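Local coordinates for integron cassette protein VCH_CASS2 (Vibrio cholerae, PDB 3GK6) that is encoded by a mobile gene cassette and probably binds cationic drug-like compounds, its cellular role being otherwise unestablished, at residues A63-Y77 with D89-L102. Residues are numbered along the deposited sequence; the frame is centred on the assembly and turned at random.
Sequences AAPKLTDKSKVYGLY and DVIACSDTLSPQLL
Tyr74 and Leu76 pair with Cys93 and Ile91 in an antiparallel beta ladder, part of the hairpin made by strands 73-78 and 88-94; beyond its open end the flanking loops 63-72 and 95-102 pack on each other. Both hydrogen-bonded pairs are doubly linked, with Tyr74 N to Cys93 O at 2.9 Å and Leu76 N to Ile91 O at 2.8 Å. Where the ladder stops, Asp95 takes over: its OD1 accepts Lys72 N from above the carboxylate plane (2.9 Å, N-H...O 165°), reached because CG is folded between backbone N and carbonyl carbon (chi1 57°). Lys72 O is gripped twice, by Asp95 N in its carbonyl plane and by Ser94 OG, which comes from above that plane at 2.8 Å. Two neighbouring strands flank the hairpin, 18-39 beside 88-94 and 152-156 beside 73-78, within a six-stranded antiparallel barrel consistent with an effector-binding module. One face carries Tyr74, Leu76, Ile91 and Cys93, with Leu76 CD1 lying 3.8 Å from Cys93 SG; the Tyr74 ring stacks on Phe30, and its hydroxyl reaches Asp95 OD2 through a water. On the other face Val90 lies alongside Tyr77 and sets CG1 over the ring (4.3 Å to its centroid, a CH-pi contact). Tyr77 OH is hydrogen-bonded to Glu155, and the side chain borders a bound polyether, probably from the crystallisation liquor, that may mark a pocket. In the loops, Ser71 OG accepts the Thr68 amide within a type I turn and hydrogen-bonds Thr96 OG1 at 2.6 Å; a water joins that same Thr96 oxygen to Lys66 O. Next to this polar link, Leu97 packs its branched end against Leu67 CD2 and Ala63 CB, and Leu102 CD2 meets the same Ala63 CB at 3.8 Å.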
loop_
_atom_site.group_PDB
_atom_site.type_symbol
_atom_site.label_atom_id
_atom_site.label_comp_id
_atom_site.label_asym_id
_atom_site.label_seq_id
_atom_site.Cartn_x
_atom_site.Cartn_y
_atom_site.Cartn_z
ATOM N N ALA A 63 -2.283 8.099 -14.489
ATOM C CA ALA A 63 -3.220 7.000 -14.256
ATOM C C ALA A 63 -4.599 7.435 -13.767
ATOM O O ALA A 63 -5.606 6.864 -14.166
ATOM C CB ALA A 63 -2.617 5.992 -13.282
ATOM N N ALA A 64 -4.649 8.430 -12.894
ATOM C CA ALA A 64 -5.928 8.862 -12.340
ATOM C C ALA A 64 -6.971 9.251 -13.400
ATOM O O ALA A 64 -8.143 8.902 -13.261
ATOM C CB ALA A 64 -5.733 9.986 -11.321
ATOM N N PRO A 65 -6.557 9.962 -14.466
ATOM C CA PRO A 65 -7.568 10.366 -15.453
ATOM C C PRO A 65 -8.253 9.170 -16.121
ATOM O O PRO A 65 -9.307 9.329 -16.735
ATOM C CB PRO A 65 -6.756 11.162 -16.487
ATOM C CG PRO A 65 -5.537 11.615 -15.748
ATOM C CD PRO A 65 -5.225 10.507 -14.786
ATOM N N LYS A 66 -7.656 7.990 -15.991
ATOM C CA LYS A 66 -8.176 6.784 -16.625
ATOM C C LYS A 66 -9.015 5.913 -15.688
ATOM O O LYS A 66 -9.525 4.870 -16.099
ATOM C CB LYS A 66 -7.023 5.966 -17.208
ATOM C CG LYS A 66 -6.356 6.629 -18.399
ATOM C CD LYS A 66 -5.123 5.872 -18.850
ATOM C CE LYS A 66 -4.488 6.540 -20.060
ATOM N NZ LYS A 66 -4.201 7.986 -19.816
ATOM N N LEU A 67 -9.153 6.333 -14.432
ATOM C CA LEU A 67 -9.922 5.564 -13.456
ATOM C C LEU A 67 -11.423 5.778 -13.615
ATOM O O LEU A 67 -11.861 6.746 -14.236
ATOM C CB LEU A 67 -9.500 5.928 -12.029
ATOM C CG LEU A 67 -8.024 5.722 -11.697
ATOM C CD1 LEU A 67 -7.689 6.278 -10.308
ATOM C CD2 LEU A 67 -7.660 4.248 -11.800
ATOM N N THR A 68 -12.208 4.865 -13.051
ATOM C CA THR A 68 -13.660 5.001 -13.037
ATOM C C THR A 68 -14.125 5.201 -11.604
ATOM O O THR A 68 -13.311 5.198 -10.682
ATOM C CB THR A 68 -14.355 3.762 -13.628
ATOM O OG1 THR A 68 -14.066 2.616 -12.819
ATOM C CG2 THR A 68 -13.875 3.510 -15.047
ATOM N N ASP A 69 -15.429 5.376 -11.412
ATOM C CA ASP A 69 -15.972 5.601 -10.075
ATOM C C ASP A 69 -15.914 4.340 -9.220
ATOM O O ASP A 69 -15.990 4.407 -7.995
ATOM C CB ASP A 69 -17.406 6.132 -10.146
ATOM C CG ASP A 69 -17.461 7.647 -10.257
ATOM O OD1 ASP A 69 -16.413 8.298 -10.064
ATOM O OD2 ASP A 69 -18.555 8.187 -10.532
ATOM N N LYS A 70 -15.774 3.192 -9.870
ATOM C CA LYS A 70 -15.691 1.930 -9.153
ATOM C C LYS A 70 -14.244 1.454 -9.009
ATOM O O LYS A 70 -13.992 0.368 -8.484
ATOM C CB LYS A 70 -16.543 0.857 -9.839
ATOM C CG LYS A 70 -18.028 1.186 -9.877
ATOM C CD LYS A 70 -18.875 -0.051 -10.131
ATOM C CE LYS A 70 -18.629 -0.623 -11.517
ATOM N NZ LYS A 70 -19.617 -1.685 -11.860
ATOM N N SER A 71 -13.299 2.258 -9.488
ATOM C CA SER A 71 -11.893 1.899 -9.371
ATOM C C SER A 71 -11.479 1.847 -7.904
ATOM O O SER A 71 -11.780 2.751 -7.136
ATOM C CB SER A 71 -11.005 2.901 -10.120
ATOM O OG SER A 71 -11.200 2.816 -11.519
ATOM N N LYS A 72 -10.792 0.779 -7.519
ATOM C CA LYS A 72 -10.170 0.727 -6.204
ATOM C C LYS A 72 -8.683 1.001 -6.331
ATOM O O LYS A 72 -8.007 0.452 -7.206
ATOM C CB LYS A 72 -10.411 -0.624 -5.541
ATOM C CG LYS A 72 -11.887 -0.881 -5.269
ATOM C CD LYS A 72 -12.115 -2.167 -4.496
ATOM C CE LYS A 72 -13.597 -2.345 -4.195
ATOM N NZ LYS A 72 -13.841 -3.573 -3.394
ATOM N N VAL A 73 -8.174 1.848 -5.443
ATOM C CA VAL A 73 -6.786 2.285 -5.520
ATOM C C VAL A 73 -5.975 1.759 -4.342
ATOM O O VAL A 73 -6.441 1.768 -3.204
ATOM C CB VAL A 73 -6.696 3.819 -5.606
ATOM C CG1 VAL A 73 -5.242 4.263 -5.665
ATOM C CG2 VAL A 73 -7.462 4.305 -6.848
ATOM N N TYR A 74 -4.765 1.298 -4.638
ATOM C CA TYR A 74 -3.927 0.610 -3.665
ATOM C C TYR A 74 -2.493 1.090 -3.734
ATOM O O TYR A 74 -2.025 1.554 -4.786
ATOM C CB TYR A 74 -3.881 -0.890 -3.964
ATOM C CG TYR A 74 -5.209 -1.588 -3.914
ATOM C CD1 TYR A 74 -5.663 -2.168 -2.730
ATOM C CD2 TYR A 74 -5.999 -1.696 -5.052
ATOM C CE1 TYR A 74 -6.884 -2.832 -2.691
ATOM C CE2 TYR A 74 -7.221 -2.357 -5.022
ATOM C CZ TYR A 74 -7.656 -2.912 -3.837
ATOM O OH TYR A 74 -8.865 -3.563 -3.801
ATOM N N GLY A 75 -1.805 0.940 -2.607
ATOM C CA GLY A 75 -0.360 1.029 -2.557
ATOM C C GLY A 75 0.179 -0.341 -2.177
ATOM O O GLY A 75 0.063 -0.752 -1.032
ATOM N N LEU A 76 0.719 -1.074 -3.146
ATOM C CA LEU A 76 1.324 -2.368 -2.858
ATOM C C LEU A 76 2.764 -2.274 -2.377
ATOM O O LEU A 76 3.562 -1.482 -2.897
ATOM C CB LEU A 76 1.301 -3.261 -4.099
ATOM C CG LEU A 76 0.202 -4.277 -4.306
ATOM C CD1 LEU A 76 -1.186 -3.684 -4.076
ATOM C CD2 LEU A 76 0.351 -4.865 -5.705
ATOM N N TYR A 77 3.091 -3.109 -1.394
ATOM C CA TYR A 77 4.456 -3.303 -0.950
ATOM C C TYR A 77 4.791 -4.782 -1.120
ATOM O O TYR A 77 4.132 -5.645 -0.539
ATOM C CB TYR A 77 4.602 -2.858 0.497
ATOM C CG TYR A 77 4.327 -1.375 0.671
ATOM C CD1 TYR A 77 5.377 -0.461 0.759
ATOM C CD2 TYR A 77 3.022 -0.886 0.712
ATOM C CE1 TYR A 77 5.135 0.890 0.914
ATOM C CE2 TYR A 77 2.762 0.471 0.868
ATOM C CZ TYR A 77 3.828 1.352 0.966
ATOM O OH TYR A 77 3.598 2.699 1.122
ATOM N N ASP A 89 9.498 -3.272 -3.474
ATOM C CA ASP A 89 8.816 -2.524 -4.514
ATOM C C ASP A 89 7.586 -1.880 -3.910
ATOM O O ASP A 89 6.882 -2.506 -3.122
ATOM C CB ASP A 89 8.359 -3.442 -5.641
ATOM C CG ASP A 89 9.498 -3.898 -6.518
ATOM O OD1 ASP A 89 10.551 -3.243 -6.502
ATOM O OD2 ASP A 89 9.328 -4.914 -7.219
ATOM N N VAL A 90 7.332 -0.636 -4.299
ATOM C CA VAL A 90 6.078 0.036 -3.978
ATOM C C VAL A 90 5.333 0.246 -5.287
ATOM O O VAL A 90 5.919 0.679 -6.280
ATOM C CB VAL A 90 6.327 1.387 -3.289
ATOM C CG1 VAL A 90 4.997 2.028 -2.860
ATOM C CG2 VAL A 90 7.257 1.202 -2.094
ATOM N N ILE A 91 4.050 -0.083 -5.303
ATOM C CA ILE A 91 3.260 0.030 -6.518
ATOM C C ILE A 91 1.985 0.825 -6.281
ATOM O O ILE A 91 1.122 0.416 -5.498
ATOM C CB ILE A 91 2.892 -1.358 -7.112
ATOM C CG1 ILE A 91 4.105 -2.295 -7.083
ATOM C CG2 ILE A 91 2.331 -1.193 -8.510
ATOM C CD1 ILE A 91 3.879 -3.662 -7.737
ATOM N N ALA A 92 1.883 1.966 -6.956
ATOM C CA ALA A 92 0.681 2.790 -6.939
ATOM C C ALA A 92 -0.199 2.278 -8.070
ATOM O O ALA A 92 0.170 2.351 -9.250
ATOM C CB ALA A 92 1.032 4.263 -7.136
ATOM N N CYS A 93 -1.352 1.723 -7.719
ATOM C CA CYS A 93 -2.059 0.918 -8.697
ATOM C C CYS A 93 -3.553 0.877 -8.457
ATOM O O CYS A 93 -4.047 1.382 -7.453
ATOM C CB CYS A 93 -1.489 -0.503 -8.690
ATOM S SG CYS A 93 -1.556 -1.312 -7.053
ATOM N N SER A 94 -4.271 0.255 -9.390
ATOM C CA SER A 94 -5.713 0.143 -9.286
ATOM C C SER A 94 -6.187 -1.115 -10.000
ATOM O O SER A 94 -5.534 -1.626 -10.913
ATOM C CB SER A 94 -6.397 1.383 -9.883
ATOM O OG SER A 94 -7.812 1.279 -9.846
ATOM N N ASP A 95 -7.329 -1.616 -9.577
ATOM C CA ASP A 95 -7.815 -2.870 -10.117
ATOM C C ASP A 95 -8.326 -2.746 -11.558
ATOM O O ASP A 95 -8.300 -3.720 -12.310
ATOM C CB ASP A 95 -8.847 -3.508 -9.180
ATOM C CG ASP A 95 -10.030 -2.600 -8.878
ATOM O OD1 ASP A 95 -10.026 -1.410 -9.261
ATOM O OD2 ASP A 95 -10.982 -3.096 -8.236
ATOM N N THR A 96 -8.748 -1.548 -11.958
ATOM C CA THR A 96 -9.357 -1.376 -13.278
ATOM C C THR A 96 -8.359 -0.994 -14.373
ATOM O O THR A 96 -8.669 -1.087 -15.556
ATOM C CB THR A 96 -10.499 -0.340 -13.263
ATOM O OG1 THR A 96 -9.974 0.952 -12.940
ATOM C CG2 THR A 96 -11.571 -0.735 -12.249
ATOM N N LEU A 97 -7.170 -0.556 -13.985
ATOM C CA LEU A 97 -6.138 -0.260 -14.969
ATOM C C LEU A 97 -5.640 -1.554 -15.595
ATOM O O LEU A 97 -5.806 -2.625 -15.020
ATOM C CB LEU A 97 -4.984 0.497 -14.315
ATOM C CG LEU A 97 -5.366 1.884 -13.806
ATOM C CD1 LEU A 97 -4.251 2.449 -12.940
ATOM C CD2 LEU A 97 -5.686 2.828 -14.975
ATOM N N SER A 98 -5.050 -1.450 -16.784
ATOM C CA SER A 98 -4.423 -2.587 -17.453
ATOM C C SER A 98 -3.125 -2.127 -18.118
ATOM O O SER A 98 -3.030 -0.982 -18.558
ATOM C CB SER A 98 -5.376 -3.219 -18.481
ATOM O OG SER A 98 -5.934 -2.249 -19.347
ATOM N N PRO A 99 -2.119 -3.015 -18.188
ATOM C CA PRO A 99 -0.775 -2.644 -18.654
ATOM C C PRO A 99 -0.736 -2.165 -20.108
ATOM O O PRO A 99 0.348 -1.973 -20.659
ATOM C CB PRO A 99 0.029 -3.944 -18.503
ATOM C CG PRO A 99 -0.767 -4.805 -17.590
ATOM C CD PRO A 99 -2.200 -4.437 -17.815
ATOM N N GLN A 100 -1.901 -1.971 -20.716
ATOM C CA GLN A 100 -1.964 -1.440 -22.069
ATOM C C GLN A 100 -3.107 -0.445 -22.256
ATOM O O GLN A 100 -3.452 -0.077 -23.375
ATOM C CB GLN A 100 -2.020 -2.572 -23.092
ATOM C CG GLN A 100 -0.675 -3.254 -23.287
ATOM C CD GLN A 100 -0.775 -4.533 -24.090
ATOM O OE1 GLN A 100 -1.800 -5.213 -24.065
ATOM N NE2 GLN A 100 0.294 -4.870 -24.804
ATOM N N LEU A 101 -3.694 -0.023 -21.143
ATOM C CA LEU A 101 -4.488 1.196 -21.114
ATOM C C LEU A 101 -3.613 2.263 -20.457
ATOM O O LEU A 101 -4.022 3.413 -20.301
ATOM C CB LEU A 101 -5.790 0.996 -20.328
ATOM C CG LEU A 101 -6.679 2.225 -20.087
ATOM C CD1 LEU A 101 -7.387 2.664 -21.366
ATOM C CD2 LEU A 101 -7.689 1.969 -18.970
ATOM N N LEU A 102 -2.391 1.864 -20.097
ATOM C CA LEU A 102 -1.466 2.710 -19.342
ATOM C C LEU A 102 -0.002 2.323 -19.594
ATOM O O LEU A 102 0.428 1.233 -19.217
ATOM C CB LEU A 102 -1.774 2.590 -17.846
ATOM C CG LEU A 102 -1.004 3.501 -16.892
ATOM C CD1 LEU A 102 -1.322 4.954 -17.185
ATOM C CD2 LEU A 102 -1.343 3.153 -15.441
HETATM O O HOH W 1 -9.574 2.243 -15.254
HETATM O O HOH W 2 -9.540 -5.119 -6.198
#